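Local coordinates for putative uncharacterized protein (PDB 4HFK) that probably acts as an immunity protein of a type VI secretion system, binding and neutralising a cognate amidase effector, at residues Phe9-Ile14 with Glu46-Pro51. Residues are numbered along the deposited sequence; the frame is centred on the assembly and turned at random. Where two conformers were deposited one is given.
With SO4 (sulfate ion), chain E.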
loop_
_atom_site.group_PDB
_atom_site.type_symbol
_atom_site.label_atom_id
_atom_site.label_comp_id
_atom_site.label_asym_id
_atom_site.label_seq_id
_atom_site.Cartn_x
_atom_site.Cartn_y
_atom_site.Cartn_z
ATOM N N PHE B 9 2.631 0.168 14.879
ATOM C CA PHE B 9 1.963 -0.919 14.158
ATOM C C PHE B 9 2.253 -2.237 14.874
ATOM O O PHE B 9 3.240 -2.349 15.601
ATOM C CB PHE B 9 2.474 -1.007 12.710
ATOM C CG PHE B 9 2.092 0.172 11.848
ATOM C CD1 PHE B 9 1.092 0.052 10.897
ATOM C CD2 PHE B 9 2.727 1.396 11.991
ATOM C CE1 PHE B 9 0.722 1.131 10.105
ATOM C CE2 PHE B 9 2.362 2.484 11.196
ATOM C CZ PHE B 9 1.365 2.346 10.252
ATOM N N SER B 10 1.410 -3.246 14.668
ATOM C CA SER B 10 1.679 -4.563 15.241
ATOM C C SER B 10 2.766 -5.242 14.416
ATOM O O SER B 10 3.036 -4.829 13.280
ATOM C CB SER B 10 0.427 -5.428 15.177
ATOM O OG SER B 10 0.155 -5.808 13.832
ATOM N N GLN B 11 3.365 -6.299 14.962
ATOM C CA GLN B 11 4.382 -7.058 14.231
ATOM C C GLN B 11 3.800 -7.689 12.971
ATOM O O GLN B 11 4.477 -7.798 11.942
ATOM C CB GLN B 11 5.015 -8.119 15.141
ATOM C CG GLN B 11 6.088 -7.530 16.076
ATOM C CD GLN B 11 7.325 -7.067 15.305
ATOM O OE1 GLN B 11 7.760 -7.733 14.364
ATOM N NE2 GLN B 11 7.887 -5.923 15.691
ATOM N N GLN B 12 2.539 -8.101 13.049
ATOM C CA GLN B 12 1.857 -8.688 11.902
ATOM C C GLN B 12 1.729 -7.668 10.784
ATOM O O GLN B 12 2.058 -7.943 9.628
ATOM C CB GLN B 12 0.469 -9.183 12.310
ATOM C CG GLN B 12 0.515 -10.235 13.392
ATOM C CD GLN B 12 1.287 -11.437 12.937
ATOM O OE1 GLN B 12 2.364 -11.743 13.453
ATOM N NE2 GLN B 12 0.747 -12.127 11.949
ATOM N N GLN B 13 1.241 -6.484 11.139
ATOM C CA GLN B 13 1.065 -5.411 10.161
ATOM C C GLN B 13 2.396 -4.979 9.560
ATOM O O GLN B 13 2.465 -4.619 8.383
ATOM C CB GLN B 13 0.382 -4.204 10.815
ATOM C CG GLN B 13 -1.064 -4.472 11.216
ATOM C CD GLN B 13 -1.571 -3.474 12.245
ATOM O OE1 GLN B 13 -0.795 -2.663 12.785
ATOM N NE2 GLN B 13 -2.869 -3.524 12.524
ATOM N N ILE B 14 3.444 -4.996 10.379
ATOM C CA ILE B 14 4.780 -4.641 9.898
ATOM C C ILE B 14 5.212 -5.604 8.782
ATOM O O ILE B 14 5.707 -5.179 7.733
ATOM C CB ILE B 14 5.801 -4.606 11.054
ATOM C CG1 ILE B 14 5.587 -3.342 11.900
ATOM C CG2 ILE B 14 7.241 -4.611 10.521
ATOM C CD1 ILE B 14 6.279 -3.384 13.247
ATOM N N GLU B 46 13.460 -3.466 9.050
ATOM C CA GLU B 46 14.188 -3.116 10.277
ATOM C C GLU B 46 13.278 -3.223 11.503
ATOM O O GLU B 46 13.698 -3.676 12.571
ATOM C CB GLU B 46 14.750 -1.689 10.173
ATOM C CG GLU B 46 15.335 -1.153 11.478
ATOM C CD GLU B 46 16.722 -1.704 11.796
ATOM O OE1 GLU B 46 17.411 -2.184 10.869
ATOM O OE2 GLU B 46 17.139 -1.641 12.971
ATOM N N ALA B 47 12.027 -2.801 11.340
ATOM C CA ALA B 47 11.072 -2.767 12.452
ATOM C C ALA B 47 10.619 -4.171 12.853
ATOM O O ALA B 47 10.327 -4.431 14.021
ATOM C CB ALA B 47 9.867 -1.917 12.090
ATOM N N SER B 48 10.562 -5.076 11.886
ATOM C CA SER B 48 10.162 -6.453 12.179
ATOM C C SER B 48 11.158 -7.140 13.118
ATOM O O SER B 48 12.351 -6.787 13.159
ATOM C CB SER B 48 10.036 -7.249 10.879
ATOM O OG SER B 48 9.561 -8.564 11.119
ATOM N N ASN B 49 10.664 -8.119 13.873
ATOM C CA ASN B 49 11.534 -8.992 14.656
ATOM C C ASN B 49 11.676 -10.396 14.062
ATOM O O ASN B 49 12.273 -11.279 14.677
ATOM C CB ASN B 49 11.038 -9.066 16.104
ATOM C CG ASN B 49 11.198 -7.740 16.833
ATOM O OD1 ASN B 49 12.154 -6.998 16.591
ATOM N ND2 ASN B 49 10.253 -7.430 17.718
ATOM N N LEU B 50 11.139 -10.599 12.862
ATOM C CA LEU B 50 11.176 -11.918 12.230
ATOM C C LEU B 50 12.552 -12.218 11.625
ATOM O O LEU B 50 13.274 -11.297 11.233
ATOM C CB LEU B 50 10.083 -12.026 11.160
ATOM C CG LEU B 50 8.645 -12.103 11.685
ATOM C CD1 LEU B 50 7.655 -12.054 10.532
ATOM C CD2 LEU B 50 8.435 -13.374 12.523
ATOM N N PRO B 51 12.935 -13.508 11.573
ATOM C CA PRO B 51 14.197 -13.921 10.938
ATOM C C PRO B 51 14.203 -13.625 9.441
ATOM O O PRO B 51 13.137 -13.553 8.811
ATOM C CB PRO B 51 14.220 -15.443 11.143
ATOM C CG PRO B 51 13.372 -15.674 12.394
ATOM C CD PRO B 51 12.270 -14.627 12.272
HETATM S S SO4 E . -2.686 -12.661 11.093
HETATM O O1 SO4 E . -2.523 -13.174 9.725
HETATM O O2 SO4 E . -1.993 -11.364 11.201
HETATM O O3 SO4 E . -4.114 -12.473 11.381
HETATM O O4 SO4 E . -2.141 -13.609 12.068
HETATM O O HOH W 1 7.074 -8.575 11.927
#
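The side-chain amide of Gln11 reaches from the first turn of helix 11-27 to the backbone where helix 31-47 ends. Gln11 OE1 accepts from Asn49 N at 3.0 Å, the donor tilted 32° from the carbonyl plane. Gln11 NE2 gives a weak but nearly straight bond to Ala47 O at 3.3 Å. Both ends of the amide are thus held by backbone atoms two residues apart, where the chain leaves helix 31-47, which helps to fix its rotation. The bend at chi2 (-68°) turns CD toward segment 46-51, and the amide lies stacked on that of Asn49, their planes 7° apart. One water bridges the two segments: it donates to Gln11 OE1 and Gln11 O and accepts from Ser48 OG. Ser48 OG also accepts from Leu50 N at 3.1 Å, forming an ST turn as the chain leaves the helix.

Beneath this polar layer Ile14 supplies the apolar part. Ile14 CG2 packs on Ser48 N at 3.6 Å, and Ile14 CD1 meets Ala47 CB at 4.0 Å. Ser10 and Gln13 form a capping box that starts helix 11-27.

The contact therefore joins the N-terminal end of helix 11-27 to the C-terminal end of helix 31-47 in an all-helical chain. Ser48 and Leu50 also touch Phe55 of helix 52-66, whereas Asn49 OD1 and Ser48 O bond to basic side chains of another protein's chain, probably the effector.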